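Local atomic coordinates of Rubredoxin\:oxygen oxidoreductase (Desulfovibrio gigas, PDB entry 1E5D), a protein that catalyses the four-electron reduction of one oxygen molecule to two water molecules, using a diiron centre and bound flavin mononucleotide. Residues H11-I16 against Y35-V40; R176-I181 against V228-A233; D73-Q78 against C95-I100. One frame throughout, in Å; residues are numbered along the deposited sequence.

In the fold
Along the chain the order is contact 1, contact 3, contact 2, each closing before the next opens. Contacts 1 and 3 belong to the same mixed seven-stranded sheet, their centres about 15 Å apart, with strand 46-48 between strands 33-40 and 74-77. Contact 2 involves the end strand 230-231 of the six-stranded sheet; its centre lies about 14 Å from that of contact 1 and about 27 Å from that of contact 3. Contacts 1 and 2 touch directly, as Leu-12 and Ile-16 pack on Arg-176. All three therefore belong to the two-sheet lactamase-fold part that holds the diiron centre: residues 73-78 lead into the iron ligand His-79, and residues 228-233 follow shortly after His-226.

Contact 1 of 3, residues H11-I16 against Y35-V40; sequences HLVGAI and YNAYLV
Leu-12 and Tyr-38 meet on one face of the sheet, where Leu-12 CD2 lies 3.7 Å from Tyr-38 CE2. Leu-12 CG stands anti to its backbone N (chi1 175°). The CD2 branch also touches Asn-36 CB at 3.8 Å. On the other face Val-13 CG2 rests 3.9 Å from Ala-37 CB.

Six backbone hydrogen bonds underlie this packing. They come in reciprocal pairs, His-11 with Leu-39, Val-13 with Ala-37 and Ala-15 with Tyr-35, and mark an antiparallel ladder between adjacent strands of the seven-stranded sheet in the metallo-beta-lactamase fold. The Val-13 N to Ala-37 O bond measures 2.8 Å. The backbone angles of Gly-14 (phi 142°) call for glycine, because a CB would press on the preceding carbonyl O and on Tyr-35 O; its CA makes a CA-H...O contact with Tyr-35 O at 3.3 Å.

Further out, Leu-59 of helix 56-64 covers Val-13 and Ala-37, while Tyr-38 OH is hydrogen-bonded to Pro-224 O and Asn-36 OD1 to Thr-34 OG1; Asn-36 ND2 is held by both Pro-224 O and Gly-227 O. Tyr-35 is a second-shell neighbour of the metal site: its side chain and the mu-oxo-diiron have nearest atoms about 6 Å apart, its ring stands at about 85° to that of the iron ligand His-226, and its OH is hydrogen-bonded to His-24 NE2.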
loop_
_atom_site.group_PDB
_atom_site.type_symbol
_atom_site.label_atom_id
_atom_site.label_comp_id
_atom_site.label_asym_id
_atom_site.label_seq_id
_atom_site.Cartn_x
_atom_site.Cartn_y
_atom_site.Cartn_z
ATOM N N HIS A 11 35.365 -21.408 5.352
ATOM C CA HIS A 11 34.624 -21.505 4.095
ATOM C C HIS A 11 33.233 -20.889 4.203
ATOM O O HIS A 11 32.551 -20.988 5.220
ATOM C CB HIS A 11 34.486 -22.957 3.641
ATOM C CG HIS A 11 35.776 -23.717 3.675
ATOM N ND1 HIS A 11 36.464 -24.063 2.531
ATOM C CD2 HIS A 11 36.497 -24.188 4.720
ATOM C CE1 HIS A 11 37.557 -24.719 2.871
ATOM N NE2 HIS A 11 37.595 -24.809 4.188
ATOM N N LEU A 12 32.866 -20.269 3.097
ATOM C CA LEU A 12 31.546 -19.714 2.850
ATOM C C LEU A 12 30.623 -20.821 2.355
ATOM O O LEU A 12 30.858 -21.406 1.292
ATOM C CB LEU A 12 31.667 -18.585 1.840
ATOM C CG LEU A 12 30.441 -17.870 1.285
ATOM C CD1 LEU A 12 29.926 -18.583 0.043
ATOM C CD2 LEU A 12 29.335 -17.740 2.319
ATOM N N VAL A 13 29.566 -21.121 3.106
ATOM C CA VAL A 13 28.586 -22.085 2.602
ATOM C C VAL A 13 27.198 -21.451 2.625
ATOM O O VAL A 13 26.977 -20.442 3.300
ATOM C CB VAL A 13 28.563 -23.389 3.414
ATOM C CG1 VAL A 13 29.804 -24.220 3.132
ATOM C CG2 VAL A 13 28.461 -23.096 4.905
ATOM N N GLY A 14 26.255 -22.036 1.894
ATOM C CA GLY A 14 24.874 -21.586 1.924
ATOM C C GLY A 14 24.186 -21.620 0.579
ATOM O O GLY A 14 24.344 -22.555 -0.202
ATOM N N ALA A 15 23.405 -20.576 0.281
ATOM C CA ALA A 15 22.654 -20.581 -0.963
ATOM C C ALA A 15 22.506 -19.189 -1.555
ATOM O O ALA A 15 22.247 -18.214 -0.855
ATOM C CB ALA A 15 21.276 -21.184 -0.723
ATOM N N ILE A 16 22.669 -19.156 -2.868
ATOM C CA ILE A 16 22.389 -17.989 -3.677
ATOM C C ILE A 16 20.916 -18.007 -4.080
ATOM O O ILE A 16 20.451 -18.959 -4.703
ATOM C CB ILE A 16 23.248 -17.902 -4.946
ATOM C CG1 ILE A 16 24.723 -18.231 -4.735
ATOM C CG2 ILE A 16 23.088 -16.522 -5.563
ATOM C CD1 ILE A 16 25.688 -17.252 -5.365
ATOM N N TYR A 35 22.195 -16.453 1.189
ATOM C CA TYR A 35 22.159 -16.834 2.601
ATOM C C TYR A 35 23.528 -17.420 2.918
ATOM O O TYR A 35 23.860 -18.494 2.411
ATOM C CB TYR A 35 20.982 -17.779 2.833
ATOM C CG TYR A 35 19.680 -17.073 2.492
ATOM C CD1 TYR A 35 19.182 -16.119 3.373
ATOM C CD2 TYR A 35 18.985 -17.336 1.322
ATOM C CE1 TYR A 35 18.010 -15.447 3.103
ATOM C CE2 TYR A 35 17.806 -16.669 1.045
ATOM C CZ TYR A 35 17.328 -15.734 1.935
ATOM O OH TYR A 35 16.156 -15.057 1.683
ATOM N N ASN A 36 24.281 -16.675 3.707
ATOM C CA ASN A 36 25.673 -16.945 4.006
ATOM C C ASN A 36 25.844 -17.546 5.393
ATOM O O ASN A 36 25.386 -17.012 6.392
ATOM C CB ASN A 36 26.509 -15.663 3.906
ATOM C CG ASN A 36 26.455 -15.047 2.520
ATOM O OD1 ASN A 36 26.141 -15.720 1.544
ATOM N ND2 ASN A 36 26.766 -13.757 2.431
ATOM N N ALA A 37 26.527 -18.677 5.419
ATOM C CA ALA A 37 26.967 -19.323 6.645
ATOM C C ALA A 37 28.468 -19.560 6.493
ATOM O O ALA A 37 28.976 -19.628 5.368
ATOM C CB ALA A 37 26.212 -20.602 6.921
ATOM N N TYR A 38 29.165 -19.649 7.622
ATOM C CA TYR A 38 30.616 -19.817 7.541
ATOM C C TYR A 38 31.066 -21.002 8.384
ATOM O O TYR A 38 30.826 -21.078 9.587
ATOM C CB TYR A 38 31.321 -18.516 7.947
ATOM C CG TYR A 38 30.889 -17.390 7.024
ATOM C CD1 TYR A 38 29.757 -16.646 7.338
ATOM C CD2 TYR A 38 31.577 -17.083 5.861
ATOM C CE1 TYR A 38 29.337 -15.622 6.514
ATOM C CE2 TYR A 38 31.159 -16.052 5.030
ATOM C CZ TYR A 38 30.038 -15.330 5.365
ATOM O OH TYR A 38 29.591 -14.300 4.572
ATOM N N LEU A 39 31.716 -21.920 7.685
ATOM C CA LEU A 39 32.331 -23.108 8.244
ATOM C C LEU A 39 33.789 -22.837 8.610
ATOM O O LEU A 39 34.592 -22.497 7.737
ATOM C CB LEU A 39 32.251 -24.249 7.229
ATOM C CG LEU A 39 32.769 -25.598 7.719
ATOM C CD1 LEU A 39 31.905 -26.095 8.868
ATOM C CD2 LEU A 39 32.818 -26.606 6.581
ATOM N N VAL A 40 34.124 -22.974 9.885
ATOM C CA VAL A 40 35.499 -22.788 10.334
ATOM C C VAL A 40 36.106 -24.099 10.833
ATOM O O VAL A 40 35.675 -24.673 11.836
ATOM C CB VAL A 40 35.595 -21.730 11.448
ATOM C CG1 VAL A 40 37.043 -21.573 11.888
ATOM C CG2 VAL A 40 35.013 -20.409 10.978
#

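Contact 2 of 3, residues R176-I181 against V228-A233; sequences RFSDQI and VIFRGA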
loop_
_atom_site.group_PDB
_atom_site.type_symbol
_atom_site.label_atom_id
_atom_site.label_comp_id
_atom_site.label_asym_id
_atom_site.label_seq_id
_atom_site.Cartn_x
_atom_site.Cartn_y
_atom_site.Cartn_z
ATOM N N ARG A 176 31.466 -13.716 -5.197
ATOM C CA ARG A 176 31.145 -13.733 -3.774
ATOM C C ARG A 176 31.970 -12.725 -2.978
ATOM O O ARG A 176 31.825 -12.613 -1.756
ATOM C CB ARG A 176 31.331 -15.133 -3.189
ATOM C CG ARG A 176 30.936 -16.303 -4.055
ATOM C CD ARG A 176 29.576 -16.138 -4.722
ATOM N NE ARG A 176 28.599 -15.621 -3.765
ATOM C CZ ARG A 176 28.015 -16.417 -2.877
ATOM N NH1 ARG A 176 28.325 -17.708 -2.872
ATOM N NH2 ARG A 176 27.139 -15.918 -2.019
ATOM N N PHE A 177 32.843 -11.969 -3.643
ATOM C CA PHE A 177 33.681 -11.026 -2.906
ATOM C C PHE A 177 33.507 -9.591 -3.374
ATOM O O PHE A 177 33.292 -9.328 -4.551
ATOM C CB PHE A 177 35.147 -11.460 -3.016
ATOM C CG PHE A 177 35.377 -12.772 -2.266
ATOM C CD1 PHE A 177 35.448 -12.796 -0.884
ATOM C CD2 PHE A 177 35.501 -13.954 -2.970
ATOM C CE1 PHE A 177 35.646 -13.996 -0.231
ATOM C CE2 PHE A 177 35.716 -15.156 -2.314
ATOM C CZ PHE A 177 35.787 -15.179 -0.935
ATOM N N SER A 178 33.601 -8.672 -2.416
ATOM C CA SER A 178 33.337 -7.262 -2.678
ATOM C C SER A 178 34.238 -6.705 -3.770
ATOM O O SER A 178 33.847 -5.810 -4.520
ATOM C CB SER A 178 33.492 -6.451 -1.387
ATOM O OG SER A 178 34.787 -6.612 -0.837
ATOM N N ASP A 179 35.462 -7.221 -3.876
ATOM C CA ASP A 179 36.390 -6.700 -4.872
ATOM C C ASP A 179 36.080 -7.203 -6.273
ATOM O O ASP A 179 36.750 -6.822 -7.226
ATOM C CB ASP A 179 37.830 -7.099 -4.529
ATOM C CG ASP A 179 38.011 -8.603 -4.463
ATOM O OD1 ASP A 179 38.297 -9.238 -5.503
ATOM O OD2 ASP A 179 37.871 -9.160 -3.359
ATOM N N GLN A 180 35.092 -8.080 -6.413
ATOM C CA GLN A 180 34.795 -8.626 -7.732
ATOM C C GLN A 180 33.579 -7.951 -8.350
ATOM O O GLN A 180 33.203 -8.289 -9.470
ATOM C CB GLN A 180 34.535 -10.126 -7.660
ATOM C CG GLN A 180 35.633 -10.929 -6.992
ATOM C CD GLN A 180 35.187 -12.366 -6.786
ATOM O OE1 GLN A 180 34.190 -12.619 -6.107
ATOM N NE2 GLN A 180 35.929 -13.292 -7.374
ATOM N N ILE A 181 32.989 -7.032 -7.598
ATOM C CA ILE A 181 31.849 -6.282 -8.114
ATOM C C ILE A 181 32.160 -4.786 -8.040
ATOM O O ILE A 181 32.836 -4.321 -7.128
ATOM C CB ILE A 181 30.524 -6.551 -7.389
ATOM C CG1 ILE A 181 30.294 -5.718 -6.126
ATOM C CG2 ILE A 181 30.339 -8.022 -7.038
ATOM C CD1 ILE A 181 28.817 -5.557 -5.834
ATOM N N VAL A 228 27.905 -10.286 -0.811
ATOM C CA VAL A 228 29.309 -10.645 -0.970
ATOM C C VAL A 228 30.105 -10.410 0.307
ATOM O O VAL A 228 29.710 -9.674 1.203
ATOM C CB VAL A 228 29.969 -9.867 -2.123
ATOM C CG1 VAL A 228 29.297 -10.232 -3.437
ATOM C CG2 VAL A 228 29.890 -8.375 -1.860
ATOM N N ILE A 229 31.250 -11.081 0.347
ATOM C CA ILE A 229 32.179 -10.924 1.456
ATOM C C ILE A 229 33.106 -9.742 1.228
ATOM O O ILE A 229 33.587 -9.550 0.106
ATOM C CB ILE A 229 33.005 -12.210 1.633
ATOM C CG1 ILE A 229 32.186 -13.356 2.236
ATOM C CG2 ILE A 229 34.260 -11.937 2.443
ATOM C CD1 ILE A 229 32.634 -14.721 1.757
ATOM N N PHE A 230 33.357 -8.951 2.263
ATOM C CA PHE A 230 34.303 -7.842 2.135
ATOM C C PHE A 230 35.723 -8.362 2.313
ATOM O O PHE A 230 36.107 -8.759 3.417
ATOM C CB PHE A 230 33.990 -6.734 3.144
ATOM C CG PHE A 230 32.691 -6.010 2.802
ATOM C CD1 PHE A 230 32.691 -4.971 1.891
ATOM C CD2 PHE A 230 31.500 -6.395 3.394
ATOM C CE1 PHE A 230 31.515 -4.322 1.561
ATOM C CE2 PHE A 230 30.321 -5.752 3.064
ATOM C CZ PHE A 230 30.328 -4.720 2.145
ATOM N N ARG A 231 36.470 -8.362 1.215
ATOM C CA ARG A 231 37.808 -8.952 1.210
ATOM C C ARG A 231 38.893 -7.897 1.081
ATOM O O ARG A 231 39.032 -7.230 0.061
ATOM C CB ARG A 231 37.897 -9.958 0.070
ATOM C CG ARG A 231 39.210 -10.703 -0.097
ATOM C CD ARG A 231 39.476 -10.878 -1.580
ATOM N NE ARG A 231 39.244 -12.221 -2.085
ATOM C CZ ARG A 231 38.848 -12.498 -3.320
ATOM N NH1 ARG A 231 38.627 -11.525 -4.192
ATOM N NH2 ARG A 231 38.664 -13.752 -3.710
ATOM N N GLY A 232 39.675 -7.745 2.141
ATOM C CA GLY A 232 40.734 -6.761 2.187
ATOM C C GLY A 232 40.412 -5.613 3.124
ATOM O O GLY A 232 39.279 -5.128 3.172
ATOM N N ALA A 233 41.414 -5.171 3.879
ATOM C CA ALA A 233 41.199 -4.126 4.872
ATOM C C ALA A 233 40.623 -2.874 4.229
ATOM O O ALA A 233 39.818 -2.163 4.836
ATOM C CB ALA A 233 42.496 -3.811 5.599
#
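Phe-177 and Ile-229 form a single backbone bridge that ties the loop ahead of helix 183-198 to the chain entering strand 230-231, the end strand of the six-stranded sheet in this metallo-beta-lactamase fold. Two backbone hydrogen bonds flank it: Ile-229 N donates to Arg-176 O at 2.7 Å, nearly straight at 174°, and Ser-178 N donates to Ile-229 O.

Side chains extend the polar contact. Ser-178 OG sits in the crowded position between its backbone N and carbonyl carbon (chi1 58°), from which it accepts a hydrogen bond from Arg-231 N at 3.2 Å; the same OG is hydrogen-bonded to Gln-235 NE2 of helix 233-248, which follows Gly-232 at its N-cap. Within the loop, Gln-180 OE1 accepts a hydrogen bond from Phe-177 N at 2.9 Å, linking the last residue of the short 3-10 turn 178-180 back to the backbone N just ahead of it.

Charge and aromatic contacts converge on Arg-231. Asp-179 OD2 turns its syn lone pair to NH1, a salt bridge of 2.6 Å at the edge of the guanidinium; the oxygen is tilted out of the guanidinium plane and the bond is bent. One guanidinium face lies flat on the Phe-177 ring, the planes only 18° apart. Arg-231 CZ is 4.0 Å from the ring centroid, over the face, which meets the geometry of a cation-pi interaction.

Val-228 CG2 meets the backbone of Ser-178, 3.7 Å from its CA. The apolar pair is Ile-229 and Phe-177, which run side by side, both pointing the same way, with Ile-229 CD1 3.7 Å from Phe-177 CE1.

Contact 3 of 3, residues D73-Q78 against C95-I100; sequences DYLVIQ and CQPEKI
Tyr-74 and Lys-99 are paired residues of parallel neighbouring strands in a beta-alpha-beta crossover, whose connection contains helices 82-85 and 88-95. Their side chains run side by side: Tyr-74 CG is anti to the carbonyl carbon (chi1 -73°), and ring atom CD1 lies 3.6 Å from Lys-99 CB. The lysine chain then kinks and carries NZ off from the tyrosine, while Tyr-74 OH is hydrogen-bonded to Lys-44 NZ.

The backbone sets this register through Leu-75 N to Lys-99 O at 2.9 Å and Lys-99 N to Asp-73 O at 3.2 Å. Asp-73 O also receives a weak bond from Glu-98 N. The carboxylates of these two acids come near each other, with Asp-73 OD1 at 4.4 Å from Glu-98 OE1; the like charges are probably eased by the salt bridge of Glu-98 OE1 to Lys-44 NZ, and Asp-73 OD2 is hydrogen-bonded to Thr-45 N.

On the other face of the sheet, Leu-75 crosses Pro-97 obliquely; chi2 (173°) sets CD1 anti to CA, where it meets the proline CG at 3.4 Å. Leu-88 of helix 88-95 packs on Leu-75 and Ile-77, and Ile-92 packs on Ile-100. Ile-77 CG1 lies 3.9 Å from Ile-100 CG2.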
loop_
_atom_site.group_PDB
_atom_site.type_symbol
_atom_site.label_atom_id
_atom_site.label_comp_id
_atom_site.label_asym_id
_atom_site.label_seq_id
_atom_site.Cartn_x
_atom_site.Cartn_y
_atom_site.Cartn_z
ATOM N N ASP A 73 31.224 -29.455 15.637
ATOM C CA ASP A 73 30.926 -29.575 17.060
ATOM C C ASP A 73 30.067 -28.409 17.538
ATOM O O ASP A 73 29.211 -28.571 18.405
ATOM C CB ASP A 73 32.193 -29.606 17.915
ATOM C CG ASP A 73 33.214 -30.641 17.509
ATOM O OD1 ASP A 73 33.005 -31.828 17.846
ATOM O OD2 ASP A 73 34.213 -30.259 16.860
ATOM N N TYR A 74 30.359 -27.248 16.961
ATOM C CA TYR A 74 29.780 -26.011 17.450
ATOM C C TYR A 74 28.878 -25.342 16.420
ATOM O O TYR A 74 29.163 -25.314 15.225
ATOM C CB TYR A 74 30.885 -25.025 17.837
ATOM C CG TYR A 74 31.640 -25.354 19.100
ATOM C CD1 TYR A 74 31.077 -26.138 20.101
ATOM C CD2 TYR A 74 32.931 -24.871 19.288
ATOM C CE1 TYR A 74 31.792 -26.426 21.253
ATOM C CE2 TYR A 74 33.646 -25.153 20.432
ATOM C CZ TYR A 74 33.071 -25.933 21.412
ATOM O OH TYR A 74 33.784 -26.216 22.556
ATOM N N LEU A 75 27.794 -24.796 16.954
ATOM C CA LEU A 75 26.885 -23.985 16.154
ATOM C C LEU A 75 26.799 -22.611 16.799
ATOM O O LEU A 75 26.429 -22.514 17.966
ATOM C CB LEU A 75 25.509 -24.633 16.037
ATOM C CG LEU A 75 25.458 -25.957 15.264
ATOM C CD1 LEU A 75 24.085 -26.593 15.365
ATOM C CD2 LEU A 75 25.852 -25.734 13.814
ATOM N N VAL A 76 27.157 -21.561 16.066
ATOM C CA VAL A 76 27.004 -20.232 16.669
ATOM C C VAL A 76 25.830 -19.511 16.022
ATOM O O VAL A 76 25.890 -19.164 14.840
ATOM C CB VAL A 76 28.278 -19.386 16.533
ATOM C CG1 VAL A 76 27.985 -17.946 16.924
ATOM C CG2 VAL A 76 29.407 -19.947 17.387
ATOM N N ILE A 77 24.753 -19.288 16.772
ATOM C CA ILE A 77 23.603 -18.599 16.188
ATOM C C ILE A 77 23.548 -17.148 16.658
ATOM O O ILE A 77 23.254 -16.868 17.812
ATOM C CB ILE A 77 22.283 -19.296 16.520
ATOM C CG1 ILE A 77 22.347 -20.812 16.340
ATOM C CG2 ILE A 77 21.156 -18.709 15.683
ATOM C CD1 ILE A 77 22.722 -21.183 14.915
ATOM N N GLN A 78 23.852 -16.289 15.691
ATOM C CA GLN A 78 24.055 -14.869 15.898
ATOM C C GLN A 78 22.795 -14.040 15.715
ATOM O O GLN A 78 22.817 -12.858 16.064
ATOM C CB GLN A 78 25.111 -14.330 14.926
ATOM C CG GLN A 78 26.259 -15.307 14.687
ATOM C CD GLN A 78 27.493 -14.548 14.228
ATOM O OE1 GLN A 78 28.215 -14.005 15.066
ATOM N NE2 GLN A 78 27.710 -14.504 12.920
ATOM N N CYS A 95 24.154 -32.629 12.537
ATOM C CA CYS A 95 25.483 -32.409 13.094
ATOM C C CYS A 95 25.625 -32.978 14.500
ATOM O O CYS A 95 26.732 -33.348 14.901
ATOM C CB CYS A 95 25.783 -30.903 13.067
ATOM S SG CYS A 95 25.959 -30.265 11.373
ATOM N N GLN A 96 24.507 -33.052 15.215
ATOM C CA GLN A 96 24.512 -33.479 16.611
ATOM C C GLN A 96 25.574 -32.669 17.347
ATOM O O GLN A 96 26.549 -33.184 17.887
ATOM C CB GLN A 96 24.770 -34.973 16.742
ATOM C CG GLN A 96 23.987 -35.880 15.815
ATOM C CD GLN A 96 24.779 -37.061 15.285
ATOM O OE1 GLN A 96 24.866 -38.118 15.918
ATOM N NE2 GLN A 96 25.366 -36.899 14.101
ATOM N N PRO A 97 25.412 -31.353 17.340
ATOM C CA PRO A 97 26.495 -30.500 17.834
ATOM C C PRO A 97 26.656 -30.627 19.338
ATOM O O PRO A 97 25.708 -30.869 20.081
ATOM C CB PRO A 97 26.015 -29.092 17.479
ATOM C CG PRO A 97 24.526 -29.214 17.458
ATOM C CD PRO A 97 24.238 -30.585 16.899
ATOM N N GLU A 98 27.885 -30.442 19.800
ATOM C CA GLU A 98 28.125 -30.474 21.243
ATOM C C GLU A 98 27.569 -29.208 21.872
ATOM O O GLU A 98 27.012 -29.181 22.964
ATOM C CB GLU A 98 29.615 -30.636 21.487
ATOM C CG GLU A 98 30.135 -30.022 22.774
ATOM C CD GLU A 98 31.592 -30.387 22.994
ATOM O OE1 GLU A 98 32.243 -30.827 22.022
ATOM O OE2 GLU A 98 32.066 -30.230 24.135
ATOM N N LYS A 99 27.716 -28.099 21.140
ATOM C CA LYS A 99 27.233 -26.856 21.731
ATOM C C LYS A 99 26.695 -25.886 20.693
ATOM O O LYS A 99 27.183 -25.707 19.585
ATOM C CB LYS A 99 28.360 -26.194 22.534
ATOM C CG LYS A 99 28.297 -26.490 24.022
ATOM C CD LYS A 99 29.683 -26.552 24.638
ATOM C CE LYS A 99 29.632 -26.170 26.111
ATOM N NZ LYS A 99 28.227 -26.146 26.615
ATOM N N ILE A 100 25.620 -25.231 21.118
ATOM C CA ILE A 100 25.020 -24.175 20.329
ATOM C C ILE A 100 25.295 -22.848 21.025
ATOM O O ILE A 100 24.795 -22.664 22.139
ATOM C CB ILE A 100 23.503 -24.345 20.170
ATOM C CG1 ILE A 100 23.088 -25.633 19.458
ATOM C CG2 ILE A 100 22.916 -23.128 19.466
ATOM C CD1 ILE A 100 21.605 -25.925 19.513
#